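Local coordinates for protein D-glyceraldehyde dehydrogenase (NADP(+)) (Thermoplasma acidophilum, PDB 5IZD) that oxidises D-glyceraldehyde to glycerate with NADP+ as the hydride acceptor, in the non-phosphorylated Entner-Doudoroff pathway, at residues 76-79 with 80-83; 230-233 with 234-238; 292-295 with 296-300; 486-489 with 490-493. All blocks are in the same frame, centred on the assembly; numbering follows the deposited sequence.

Contact 1 (76-79 with 80-83)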
ATOM      1  N   GLU A  76     -25.706  14.181  14.405  1.00 38.17           N
ATOM      2  CA  GLU A  76     -26.646  14.354  13.278  1.00 39.73           C
ATOM      3  C   GLU A  76     -28.087  14.663  13.723  1.00 40.05           C
ATOM      4  O   GLU A  76     -28.727  15.568  13.207  1.00 39.56           O
ATOM      5  CB  GLU A  76     -26.669  13.055  12.505  1.00 41.70           C
ATOM      6  CG  GLU A  76     -27.027  13.102  11.039  1.00 43.41           C
ATOM      7  CD  GLU A  76     -26.432  11.886  10.325  1.00 44.61           C
ATOM      8  OE1 GLU A  76     -26.305  10.744  10.917  1.00 45.51           O
ATOM      9  OE2 GLU A  76     -26.096  12.099   9.153  1.00 46.55           O
ATOM     10  N   LYS A  77     -28.570  13.882  14.687  1.00 40.24           N
ATOM     11  CA  LYS A  77     -29.913  14.031  15.231  1.00 41.17           C
ATOM     12  C   LYS A  77     -30.136  15.434  15.835  1.00 40.84           C
ATOM     13  O   LYS A  77     -31.206  15.995  15.717  1.00 41.51           O
ATOM     14  CB  LYS A  77     -30.165  12.952  16.312  1.00 41.83           C
ATOM     15  N   ASN A  78     -29.093  15.991  16.442  1.00 39.87           N
ATOM     16  CA  ASN A  78     -29.163  17.247  17.190  1.00 39.84           C
ATOM     17  C   ASN A  78     -28.355  18.365  16.566  1.00 38.80           C
ATOM     18  O   ASN A  78     -27.991  19.314  17.264  1.00 38.41           O
ATOM     19  CB  ASN A  78     -28.600  16.955  18.560  1.00 40.10           C
ATOM     20  CG  ASN A  78     -29.436  15.974  19.324  1.00 41.03           C
ATOM     21  OD1 ASN A  78     -30.437  16.363  19.875  1.00 41.80           O
ATOM     22  ND2 ASN A  78     -29.029  14.697  19.362  1.00 40.87           N
ATOM     23  N   ARG A  79     -28.044  18.216  15.277  1.00 38.03           N
ATOM     24  CA  ARG A  79     -27.183  19.122  14.509  1.00 37.46           C
ATOM     25  C   ARG A  79     -27.470  20.590  14.643  1.00 37.52           C
ATOM     26  O   ARG A  79     -26.585  21.373  14.772  1.00 36.96           O
ATOM     27  CB  ARG A  79     -27.026  18.719  13.048  1.00 37.21           C
ATOM     28  CG  ARG A  79     -28.269  18.673  12.209  1.00 37.95           C
ATOM     29  CD  ARG A  79     -27.930  18.388  10.763  1.00 37.62           C
ATOM     30  NE  ARG A  79     -27.136  19.446  10.218  1.00 36.91           N
ATOM     31  CZ  ARG A  79     -26.313  19.347   9.198  1.00 36.70           C
ATOM     32  NH1 ARG A  79     -25.672  20.411   8.801  1.00 36.27           N
ATOM     33  NH2 ARG A  79     -26.135  18.202   8.570  1.00 36.50           N
ATOM     34  N   ALA A  80     -28.736  20.925  14.618  1.00 38.23           N
ATOM     35  CA  ALA A  80     -29.186  22.293  14.826  1.00 38.41           C
ATOM     36  C   ALA A  80     -28.538  22.995  16.032  1.00 38.04           C
ATOM     37  O   ALA A  80     -28.168  24.158  15.926  1.00 37.98           O
ATOM     38  CB  ALA A  80     -30.718  22.338  14.984  1.00 39.55           C
ATOM     39  N   GLU A  81     -28.397  22.303  17.155  1.00 37.93           N
ATOM     40  CA  GLU A  81     -27.783  22.901  18.342  1.00 37.77           C
ATOM     41  C   GLU A  81     -26.315  23.317  18.056  1.00 36.52           C
ATOM     42  O   GLU A  81     -25.839  24.393  18.446  1.00 36.31           O
ATOM     43  CB  GLU A  81     -27.843  21.929  19.520  1.00 38.28           C
ATOM     44  CG  GLU A  81     -29.255  21.627  20.041  1.00 39.54           C
ATOM     45  CD  GLU A  81     -29.203  20.557  21.149  1.00 40.26           C
ATOM     46  OE1 GLU A  81     -28.075  20.109  21.511  1.00 40.10           O
ATOM     47  OE2 GLU A  81     -30.252  20.107  21.627  1.00 41.09           O
ATOM     48  N   LEU A  82     -25.619  22.519  17.293  1.00 35.46           N
ATOM     49  CA  LEU A  82     -24.251  22.842  16.967  1.00 34.52           C
ATOM     50  C   LEU A  82     -24.125  23.986  15.961  1.00 34.33           C
ATOM     51  O   LEU A  82     -23.253  24.826  16.109  1.00 33.84           O
ATOM     52  CB  LEU A  82     -23.525  21.595  16.435  1.00 33.76           C
ATOM     53  CG  LEU A  82     -22.068  21.883  16.118  1.00 32.85           C
ATOM     54  CD1 LEU A  82     -21.300  22.382  17.334  1.00 32.65           C
ATOM     55  CD2 LEU A  82     -21.425  20.610  15.604  1.00 32.56           C
ATOM     56  N   GLU A  83     -25.030  24.033  15.014  1.00 34.94           N
ATOM     57  CA  GLU A  83     -25.106  25.069  14.018  1.00 35.11           C
ATOM     58  C   GLU A  83     -25.286  26.424  14.716  1.00 35.42           C
ATOM     59  O   GLU A  83     -24.634  27.379  14.425  1.00 34.72           O
ATOM     60  CB  GLU A  83     -26.248  24.761  13.073  1.00 36.04           C
ATOM     61  CG  GLU A  83     -25.886  23.744  11.989  1.00 36.41           C
ATOM     62  CD  GLU A  83     -27.064  23.213  11.213  1.00 37.67           C
ATOM     63  OE1 GLU A  83     -28.185  23.710  11.333  1.00 38.96           O
ATOM     64  OE2 GLU A  83     -26.884  22.279  10.455  1.00 38.22           O
TER
HETATM   65  O   HOH W   1     -31.144  19.127  14.645  1.00 37.75           O
HETATM   66  O   HOH W   2     -31.710  18.718  19.331  1.00 48.68           O
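The carbonyls of Asn78 and Arg79 reach forward onto the amides of the next turn, Asn78 O taking Glu81 N at 3.0 Å and Arg79 O taking Glu83 N at 3.1 Å, with a weak bond from Leu82 N besides. Asn78 is where helix 39-77 leaves helical angles, and helix 79-90 follows. A water bridges the break, accepting from Ala80 N and giving a weak bond to Lys77 O. Over the new first turn, Arg79 forms an i to i+4 salt bridge with Glu83. Its NE and NH1 converge side-on upon one oxygen, Glu83 OE2, at 2.9 Å from NE and 2.8 Å from NH1. That oxygen lies in the guanidinium plane, while the two flat groups are turned 63° apart; NE comes to OE2 from above the carboxylate plane, NH1 nearly along its C-O bond. The bend of the Arg79 chain at chi3 (-63°) swings the guanidinium round to this oxygen, and NH2 goes on to a salt bridge with Asp102 of helix 94-112. At the break, Asn78 and Glu81 run side by side, and a second water donates to Asn78 OD1 at 2.7 Å and to Glu81 OE2. Their other ends are tied to Leu74 O, through Asn78 ND2, and to Trp183, through Glu81 OE1. One cation thus sits between two carboxylates, Glu83 and Asp102; its charge probably offsets both and ties helix 79-90 to helix 94-112.

Contact 2 (230-233 with 234-238)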
ATOM      1  N   GLY A 230       2.886  27.142  16.534  1.00 30.34           N
ATOM      2  CA  GLY A 230       3.531  25.951  16.022  1.00 29.88           C
ATOM      3  C   GLY A 230       4.999  25.856  16.313  1.00 30.06           C
ATOM      4  O   GLY A 230       5.509  24.762  16.684  1.00 30.05           O
ATOM      5  N   GLN A 231       5.712  26.959  16.078  1.00 30.53           N
ATOM      6  CA  GLN A 231       7.157  27.012  16.347  1.00 30.90           C
ATOM      7  C   GLN A 231       7.425  26.811  17.841  1.00 32.04           C
ATOM      8  O   GLN A 231       8.316  26.072  18.228  1.00 31.68           O
ATOM      9  CB  GLN A 231       7.777  28.302  15.878  1.00 31.08           C
ATOM     10  CG  GLN A 231       7.704  28.534  14.384  1.00 30.76           C
ATOM     11  CD  GLN A 231       8.228  29.879  13.990  1.00 31.17           C
ATOM     12  OE1 GLN A 231       7.597  30.902  14.228  1.00 31.31           O
ATOM     13  NE2 GLN A 231       9.396  29.897  13.419  1.00 31.47           N
ATOM     14  N   ARG A 232       6.593  27.414  18.675  1.00 33.31           N
ATOM     15  CA  ARG A 232       6.713  27.251  20.117  1.00 35.11           C
ATOM     16  C   ARG A 232       6.435  25.812  20.575  1.00 34.59           C
ATOM     17  O   ARG A 232       7.181  25.274  21.391  1.00 34.67           O
ATOM     18  CB  ARG A 232       5.809  28.243  20.843  1.00 36.94           C
ATOM     19  CG  ARG A 232       6.002  28.271  22.339  1.00 39.15           C
ATOM     20  CD  ARG A 232       5.454  29.532  22.988  1.00 41.62           C
ATOM     21  NE  ARG A 232       5.689  29.533  24.453  1.00 44.41           N
ATOM     22  CZ  ARG A 232       6.796  29.990  25.079  1.00 47.41           C
ATOM     23  NH1 ARG A 232       7.837  30.490  24.410  1.00 49.13           N
ATOM     24  NH2 ARG A 232       6.889  29.965  26.410  1.00 47.94           N
ATOM     25  N   ILE A 233       5.391  25.198  20.036  1.00 33.94           N
ATOM     26  CA  ILE A 233       5.078  23.827  20.384  1.00 33.81           C
ATOM     27  C   ILE A 233       6.245  22.891  20.008  1.00 33.81           C
ATOM     28  O   ILE A 233       6.631  22.020  20.784  1.00 33.74           O
ATOM     29  CB  ILE A 233       3.780  23.362  19.692  1.00 33.26           C
ATOM     30  CG1 ILE A 233       2.605  24.041  20.342  1.00 33.57           C
ATOM     31  CG2 ILE A 233       3.648  21.826  19.713  1.00 32.99           C
ATOM     32  CD1 ILE A 233       1.352  24.034  19.511  1.00 33.52           C
ATOM     33  N   MET A 234       6.795  23.086  18.822  1.00 33.38           N
ATOM     34  CA  MET A 234       7.918  22.301  18.405  1.00 33.74           C
ATOM     35  C   MET A 234       9.103  22.467  19.332  1.00 34.01           C
ATOM     36  O   MET A 234       9.772  21.481  19.653  1.00 34.00           O
ATOM     37  CB  MET A 234       8.301  22.643  16.938  1.00 33.92           C
ATOM     38  CG  MET A 234       9.250  21.690  16.292  1.00 34.21           C
ATOM     39  SD  MET A 234       9.350  21.993  14.498  1.00 34.77           S
ATOM     40  CE  MET A 234      10.831  21.066  14.152  1.00 35.24           C
ATOM     41  N   GLN A 235       9.402  23.689  19.748  1.00 34.43           N
ATOM     42  CA  GLN A 235      10.496  23.903  20.714  1.00 35.37           C
ATOM     43  C   GLN A 235      10.251  23.190  22.062  1.00 35.46           C
ATOM     44  O   GLN A 235      11.147  22.512  22.569  1.00 34.90           O
ATOM     45  CB  GLN A 235      10.690  25.382  20.983  1.00 36.74           C
ATOM     46  CG  GLN A 235      11.254  26.160  19.803  1.00 37.22           C
ATOM     47  CD  GLN A 235      10.917  27.638  19.939  1.00 38.83           C
ATOM     48  OE1 GLN A 235      10.425  28.063  20.969  1.00 38.76           O
ATOM     49  NE2 GLN A 235      11.149  28.412  18.877  1.00 39.32           N
ATOM     50  N   LYS A 236       9.032  23.342  22.619  1.00 35.54           N
ATOM     51  CA  LYS A 236       8.672  22.718  23.898  1.00 35.73           C
ATOM     52  C   LYS A 236       8.623  21.195  23.845  1.00 34.91           C
ATOM     53  O   LYS A 236       9.089  20.543  24.789  1.00 35.44           O
ATOM     54  CB  LYS A 236       7.348  23.246  24.449  1.00 36.39           C
ATOM     55  CG  LYS A 236       7.313  24.724  24.714  1.00 37.51           C
ATOM     56  CD  LYS A 236       8.471  25.172  25.573  1.00 38.88           C
ATOM     57  CE  LYS A 236       8.238  26.593  26.053  1.00 40.19           C
ATOM     58  NZ  LYS A 236       9.506  27.091  26.650  1.00 41.34           N
ATOM     59  N   ALA A 237       8.067  20.635  22.773  1.00 33.59           N
ATOM     60  CA  ALA A 237       8.011  19.195  22.595  1.00 33.35           C
ATOM     61  C   ALA A 237       9.379  18.539  22.356  1.00 33.24           C
ATOM     62  O   ALA A 237       9.463  17.295  22.250  1.00 33.17           O
ATOM     63  CB  ALA A 237       7.083  18.822  21.454  1.00 33.05           C
ATOM     64  N   SER A 238      10.439  19.334  22.240  1.00 33.25           N
ATOM     65  CA  SER A 238      11.782  18.770  22.299  1.00 33.44           C
ATOM     66  C   SER A 238      11.998  18.025  23.633  1.00 33.98           C
ATOM     67  O   SER A 238      12.747  17.086  23.674  1.00 33.65           O
ATOM     68  CB  SER A 238      12.845  19.832  22.019  1.00 33.63           C
ATOM     69  OG  SER A 238      13.149  20.636  23.149  1.00 34.34           O
TER
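Gln235 lays its side chain back along the preceding turn of helix 227-236, the helix of a beta-alpha-beta unit between strands 220-224 and 243-247, with CG 3.3 Å from Gln231 O. That carbonyl also accepts Gln235 N at 3.0 Å. One turn apart on another flank, Arg232 and Lys236 converge: Lys236 CE sits over one guanidinium face near its rim, 3.6 Å from Arg232 NH2, brought there by the bend of the lysine chain at chi2 (-52°). Lys236 NZ stays 3.9 Å from Arg232 NH2, a proximity of like charges probably eased by Asp210, which salt-bridges Arg232 NH2 and touches Lys236. Arg232 also touches the bound NADP. Inward, Ile233 packs on Ile221 and Met223, and Met234 on Leu244. The same helix faces its copy in the second subunit, where Gln235 NE2 bonds Ser238 OG and Gln231 NE2 bonds Ser238 O, each bond made reciprocally. With Gln235 cut back to an alanine, Ser238 OG of the second subunit is likely to lose this amide partner and Gln231 O the chain laid against it. Within the chain, Ser238 OG donates to Gln235 O at 2.8 Å, nearly in line with the carbonyl bond.

Contact 3 (292-295 with 296-300)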
ATOM      1  N   ASP A 292      -3.266  40.287 -19.998  1.00 41.56           N
ATOM      2  CA  ASP A 292      -4.354  40.351 -21.009  1.00 42.18           C
ATOM      3  C   ASP A 292      -5.777  40.549 -20.410  1.00 41.73           C
ATOM      4  O   ASP A 292      -6.628  41.172 -21.037  1.00 42.26           O
ATOM      5  CB  ASP A 292      -4.364  39.076 -21.872  1.00 42.55           C
ATOM      6  CG  ASP A 292      -3.085  38.899 -22.772  1.00 43.23           C
ATOM      7  OD1 ASP A 292      -2.198  39.785 -22.787  1.00 43.93           O
ATOM      8  OD2 ASP A 292      -2.974  37.854 -23.452  1.00 43.27           O
ATOM      9  N   ILE A 293      -6.037  40.009 -19.222  1.00 40.77           N
ATOM     10  CA  ILE A 293      -7.377  40.022 -18.636  1.00 40.42           C
ATOM     11  C   ILE A 293      -7.469  40.704 -17.235  1.00 40.16           C
ATOM     12  O   ILE A 293      -8.545  40.736 -16.673  1.00 39.93           O
ATOM     13  CB  ILE A 293      -8.013  38.597 -18.520  1.00 39.74           C
ATOM     14  CG1 ILE A 293      -7.079  37.645 -17.790  1.00 39.04           C
ATOM     15  CG2 ILE A 293      -8.379  38.027 -19.877  1.00 40.54           C
ATOM     16  CD1 ILE A 293      -7.744  36.453 -17.140  1.00 38.27           C
ATOM     17  N   TYR A 294      -6.353  41.199 -16.700  1.00 40.29           N
ATOM     18  CA  TYR A 294      -6.259  41.796 -15.388  1.00 39.85           C
ATOM     19  C   TYR A 294      -7.307  42.909 -15.210  1.00 40.63           C
ATOM     20  O   TYR A 294      -7.989  42.933 -14.190  1.00 39.13           O
ATOM     21  CB  TYR A 294      -4.836  42.325 -15.139  1.00 40.10           C
ATOM     22  CG  TYR A 294      -4.619  43.021 -13.809  1.00 39.84           C
ATOM     23  CD1 TYR A 294      -4.946  44.374 -13.655  1.00 40.67           C
ATOM     24  CD2 TYR A 294      -4.125  42.348 -12.708  1.00 39.23           C
ATOM     25  CE1 TYR A 294      -4.781  45.029 -12.442  1.00 40.48           C
ATOM     26  CE2 TYR A 294      -3.970  42.990 -11.465  1.00 39.16           C
ATOM     27  CZ  TYR A 294      -4.280  44.323 -11.350  1.00 39.80           C
ATOM     28  OH  TYR A 294      -4.166  45.008 -10.159  1.00 39.92           O
ATOM     29  N   ASP A 295      -7.464  43.777 -16.204  1.00 41.87           N
ATOM     30  CA  ASP A 295      -8.376  44.939 -16.044  1.00 43.25           C
ATOM     31  C   ASP A 295      -9.846  44.531 -15.936  1.00 42.63           C
ATOM     32  O   ASP A 295     -10.547  44.979 -15.010  1.00 42.11           O
ATOM     33  CB  ASP A 295      -8.200  45.960 -17.169  1.00 45.04           C
ATOM     34  CG  ASP A 295      -6.835  46.646 -17.135  1.00 46.22           C
ATOM     35  OD1 ASP A 295      -6.291  46.972 -16.057  1.00 46.73           O
ATOM     36  OD2 ASP A 295      -6.283  46.876 -18.212  1.00 48.52           O
ATOM     37  N   THR A 296     -10.303  43.669 -16.854  1.00 42.20           N
ATOM     38  CA  THR A 296     -11.665  43.108 -16.738  1.00 41.77           C
ATOM     39  C   THR A 296     -11.849  42.299 -15.473  1.00 40.25           C
ATOM     40  O   THR A 296     -12.873  42.505 -14.761  1.00 39.94           O
ATOM     41  CB  THR A 296     -12.071  42.213 -17.904  1.00 42.24           C
ATOM     42  OG1 THR A 296     -12.096  43.013 -19.055  1.00 43.47           O
ATOM     43  CG2 THR A 296     -13.494  41.689 -17.739  1.00 42.24           C
ATOM     44  N   PHE A 297     -10.876  41.429 -15.177  1.00 38.93           N
ATOM     45  CA  PHE A 297     -10.955  40.605 -13.973  1.00 37.77           C
ATOM     46  C   PHE A 297     -11.125  41.468 -12.693  1.00 37.19           C
ATOM     47  O   PHE A 297     -12.072  41.265 -11.918  1.00 36.69           O
ATOM     48  CB  PHE A 297      -9.761  39.651 -13.833  1.00 37.18           C
ATOM     49  CG  PHE A 297      -9.948  38.612 -12.756  1.00 36.35           C
ATOM     50  CD1 PHE A 297      -9.677  38.898 -11.428  1.00 35.95           C
ATOM     51  CD2 PHE A 297     -10.425  37.359 -13.066  1.00 36.16           C
ATOM     52  CE1 PHE A 297      -9.856  37.943 -10.443  1.00 35.21           C
ATOM     53  CE2 PHE A 297     -10.625  36.406 -12.088  1.00 35.45           C
ATOM     54  CZ  PHE A 297     -10.323  36.684 -10.782  1.00 35.02           C
ATOM     55  N   MET A 298     -10.221  42.414 -12.484  1.00 37.09           N
ATOM     56  CA  MET A 298     -10.262  43.243 -11.267  1.00 36.96           C
ATOM     57  C   MET A 298     -11.530  44.080 -11.122  1.00 37.25           C
ATOM     58  O   MET A 298     -12.029  44.229 -10.015  1.00 36.59           O
ATOM     59  CB  MET A 298      -9.071  44.190 -11.199  1.00 37.32           C
ATOM     60  CG  MET A 298      -7.732  43.490 -11.045  1.00 37.09           C
ATOM     61  SD  MET A 298      -7.684  42.243  -9.770  1.00 36.33           S
ATOM     62  CE  MET A 298      -7.917  43.260  -8.283  1.00 36.39           C
ATOM     63  N   SER A 299     -12.031  44.586 -12.246  1.00 37.92           N
ATOM     64  CA  SER A 299     -13.281  45.358 -12.307  1.00 38.56           C
ATOM     65  C   SER A 299     -14.469  44.470 -11.887  1.00 38.11           C
ATOM     66  O   SER A 299     -15.251  44.829 -11.015  1.00 37.75           O
ATOM     67  CB  SER A 299     -13.428  45.869 -13.754  1.00 39.64           C
ATOM     68  OG  SER A 299     -14.696  46.418 -14.010  1.00 40.50           O
ATOM     69  N   ARG A 300     -14.564  43.270 -12.471  1.00 37.99           N
ATOM     70  CA  ARG A 300     -15.643  42.335 -12.158  1.00 37.82           C
ATOM     71  C   ARG A 300     -15.538  41.930 -10.678  1.00 37.14           C
ATOM     72  O   ARG A 300     -16.553  41.870  -9.975  1.00 36.85           O
ATOM     73  CB  ARG A 300     -15.619  41.103 -13.101  1.00 38.12           C
ATOM     74  CG  ARG A 300     -15.978  41.469 -14.536  1.00 39.38           C
ATOM     75  CD  ARG A 300     -16.256  40.276 -15.444  1.00 39.91           C
ATOM     76  NE  ARG A 300     -17.400  39.545 -14.893  1.00 40.24           N
ATOM     77  CZ  ARG A 300     -17.729  38.288 -15.185  1.00 40.52           C
ATOM     78  NH1 ARG A 300     -17.033  37.576 -16.056  1.00 40.52           N
ATOM     79  NH2 ARG A 300     -18.815  37.768 -14.605  1.00 40.61           N
TER
HETATM   80  O   HOH W   3      -8.619  43.195 -19.262  1.00 34.34           O
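Three successive i to i+4 bonds start helix 294-305: Phe297 N to Ile293 O at 2.9 Å, Met298 N to Tyr294 O at 2.9 Å and Ser299 N to Asp295 O at 3.2 Å. Ile293 occupies the N-cap position, and a water that accepts from Thr296 N also gives a weak bond to Asp292 O, serving one of the first-turn amides. The side-chain contact is a Met-aromatic pair one turn apart. Met298 CG sits over one face of the Tyr294 ring, 3.6 Å from its centroid and 15° off the normal, a CH-pi contact displaced slightly toward the CZ side. Met298 SD follows over the same face at 4.5 Å from the centroid, 25° off the normal. Tyr294 CG stands opposite the backbone N, which swings the ring up beside the next turn; Met298 chi1, with CG beside the backbone N, sets that methylene over the ring, and the bend at chi2 (-48°) carries SD over the same face. Met298 CG also lies 3.2 Å from Tyr294 O, so it touches both the ring and the backbone carbonyl of that residue. Phe297 CB rests against Ile293 O at 3.3 Å, and its ring leads away from this turn. Helix 294-305 lies against the seven-stranded sheet: Tyr294 and Met298 reach strands 284-290 and 386-392, while Phe297 packs on Val256, Leu287 and Val289 and on Leu266 and Leu269 of helix 262-274.

Contact 4 (486-489 with 490-493)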
ATOM      1  N   THR A 486      30.633 -12.129  14.454  1.00 37.69           N
ATOM      2  CA  THR A 486      31.661 -11.545  15.320  1.00 37.58           C
ATOM      3  C   THR A 486      31.822 -12.192  16.683  1.00 38.20           C
ATOM      4  O   THR A 486      32.583 -11.690  17.505  1.00 38.32           O
ATOM      5  CB  THR A 486      31.397 -10.049  15.535  1.00 37.20           C
ATOM      6  OG1 THR A 486      30.067  -9.861  16.089  1.00 35.96           O
ATOM      7  CG2 THR A 486      31.532  -9.317  14.180  1.00 36.81           C
ATOM      8  N   VAL A 487      31.091 -13.276  16.931  1.00 38.40           N
ATOM      9  CA  VAL A 487      31.159 -14.022  18.173  1.00 39.24           C
ATOM     10  C   VAL A 487      31.799 -15.396  17.833  1.00 40.17           C
ATOM     11  O   VAL A 487      31.249 -16.172  17.073  1.00 40.38           O
ATOM     12  CB  VAL A 487      29.747 -14.174  18.812  1.00 38.82           C
ATOM     13  CG1 VAL A 487      29.794 -15.093  20.006  1.00 39.34           C
ATOM     14  CG2 VAL A 487      29.146 -12.806  19.178  1.00 38.56           C
ATOM     15  N   ARG A 488      32.950 -15.686  18.412  1.00 41.24           N
ATOM     16  CA  ARG A 488      33.682 -16.897  18.075  1.00 42.37           C
ATOM     17  C   ARG A 488      32.954 -18.111  18.566  1.00 43.49           C
ATOM     18  O   ARG A 488      32.580 -18.209  19.749  1.00 42.25           O
ATOM     19  CB  ARG A 488      35.072 -16.873  18.682  1.00 42.70           C
ATOM     20  CG  ARG A 488      35.953 -15.755  18.155  1.00 42.43           C
ATOM     21  CD  ARG A 488      37.343 -15.807  18.796  1.00 42.79           C
ATOM     22  NE  ARG A 488      37.429 -15.104  20.096  1.00 42.29           N
ATOM     23  CZ  ARG A 488      37.703 -15.676  21.272  1.00 42.76           C
ATOM     24  NH1 ARG A 488      37.933 -16.990  21.400  1.00 43.40           N
ATOM     25  NH2 ARG A 488      37.798 -14.937  22.350  1.00 42.84           N
ATOM     26  N   ASP A 489      32.775 -19.067  17.661  1.00 45.65           N
ATOM     27  CA  ASP A 489      32.103 -20.331  18.043  1.00 47.87           C
ATOM     28  C   ASP A 489      32.962 -21.182  18.964  1.00 47.29           C
ATOM     29  O   ASP A 489      32.390 -21.955  19.751  1.00 47.91           O
ATOM     30  CB  ASP A 489      31.453 -21.102  16.834  1.00 50.04           C
ATOM     31  CG  ASP A 489      29.950 -20.561  16.517  1.00 52.74           C
ATOM     32  OD1 ASP A 489      29.231 -19.975  17.419  1.00 50.01           O
ATOM     33  OD2 ASP A 489      29.484 -20.735  15.356  1.00 55.73           O
ATOM     34  N   ASP A 490      34.281 -20.968  18.982  1.00 46.42           N
ATOM     35  CA  ASP A 490      35.130 -21.649  19.987  1.00 47.20           C
ATOM     36  C   ASP A 490      34.877 -21.208  21.468  1.00 46.78           C
ATOM     37  O   ASP A 490      35.294 -21.913  22.394  1.00 47.39           O
ATOM     38  CB  ASP A 490      36.642 -21.634  19.616  1.00 47.87           C
ATOM     39  CG  ASP A 490      37.287 -20.258  19.752  1.00 48.22           C
ATOM     40  OD1 ASP A 490      36.600 -19.240  19.927  1.00 47.81           O
ATOM     41  OD2 ASP A 490      38.517 -20.194  19.692  1.00 49.68           O
ATOM     42  N   LEU A 491      34.175 -20.094  21.694  1.00 45.11           N
ATOM     43  CA  LEU A 491      33.675 -19.752  23.056  1.00 45.24           C
ATOM     44  C   LEU A 491      32.566 -20.655  23.541  1.00 45.12           C
ATOM     45  O   LEU A 491      32.289 -20.662  24.723  1.00 45.24           O
ATOM     46  CB  LEU A 491      33.132 -18.319  23.122  1.00 44.26           C
ATOM     47  CG  LEU A 491      34.163 -17.247  22.829  1.00 44.20           C
ATOM     48  CD1 LEU A 491      33.458 -15.945  22.529  1.00 43.52           C
ATOM     49  CD2 LEU A 491      35.128 -17.099  23.996  1.00 45.03           C
ATOM     50  N   PHE A 492      31.914 -21.374  22.628  1.00 45.20           N
ATOM     51  CA  PHE A 492      30.817 -22.283  22.965  1.00 45.98           C
ATOM     52  C   PHE A 492      31.128 -23.770  22.700  1.00 49.22           C
ATOM     53  O   PHE A 492      30.238 -24.599  22.799  1.00 50.18           O
ATOM     54  CB  PHE A 492      29.542 -21.793  22.253  1.00 44.58           C
ATOM     55  CG  PHE A 492      29.071 -20.453  22.780  1.00 43.51           C
ATOM     56  CD1 PHE A 492      29.618 -19.274  22.311  1.00 42.68           C
ATOM     57  CD2 PHE A 492      28.167 -20.395  23.843  1.00 43.40           C
ATOM     58  CE1 PHE A 492      29.221 -18.043  22.842  1.00 42.58           C
ATOM     59  CE2 PHE A 492      27.754 -19.169  24.371  1.00 42.85           C
ATOM     60  CZ  PHE A 492      28.289 -17.991  23.873  1.00 42.28           C
ATOM     61  N   GLN A 493      32.394 -24.099  22.481  1.00 51.92           N
ATOM     62  CA  GLN A 493      32.831 -25.481  22.191  1.00 56.00           C
ATOM     63  C   GLN A 493      33.654 -26.099  23.326  1.00 57.09           C
ATOM     64  O   GLN A 493      34.370 -25.376  24.041  1.00 58.34           O
ATOM     65  CB  GLN A 493      33.658 -25.506  20.883  1.00 57.23           C
ATOM     66  CG  GLN A 493      32.795 -25.521  19.624  1.00 58.96           C
ATOM     67  CD  GLN A 493      31.753 -26.644  19.649  1.00 61.66           C
ATOM     68  OE1 GLN A 493      32.059 -27.802  19.995  1.00 64.87           O
ATOM     69  NE2 GLN A 493      30.513 -26.309  19.307  1.00 62.78           N
TER
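Arg488 spreads its guanidinium over Leu491, whose CG lies under one face, 4.0 Å from the plane and displaced toward the rim, with Leu491 CD2 3.8 Å from NH2. At the edge of the same group NH1 gives Asp490 OD1 a weak bond of 3.0 Å, part of a salt bridge, the carboxylate plane standing 83° from the guanidinium. Asp490 reaches back because its CG lies between the backbone N and carbonyl carbon (chi1 72°), which also brings OD1 to 3.1 Å from Arg488 CB. The backbone forms a short 3-10 turn in the C-terminal tail that follows strand 468-476: Leu491 N bonds Arg488 O at 3.1 Å and Phe492 N bonds Asp489 O at 3.0 Å, both i to i+3, the donors above the carbonyl planes. Asp489 OD2 bonds His483 ND1 of the same tail. Phe492 turns its ring edge to Arg488 O and meets Val487 CG1 through CE1 at 4.1 Å. The tail reaches the second subunit, where Arg488 NE salt-bridges Asp317. Were Arg488 a leucine, that aspartate and Asp490 would probably both lack their cationic partner. Farther along, Leu491 packs on Leu304 of the second subunit and Phe492 makes a cation-pi contact with its Lys267.

Overall arrangement
The four contacts follow one another along the chain; none nests in or crosses another, and each is local, closing a helical or 3-10 turn and no long loop. Contact 1 joins helix 39-77 to helix 79-90 where one gives way to the other. Contact 2 comes next, about 36 Å away between centres and across the chain's centre, on the crossover helix beside bound NADP and the second subunit. Contact 3 starts helix 294-305 against the seven-stranded sheet. Contact 4, in the extended tail, lies about 82 Å from contact 3 between centres, yet Phe492 packs on Arg300 of the second subunit, so residues of these two contacts meet between chains of the homotetramer.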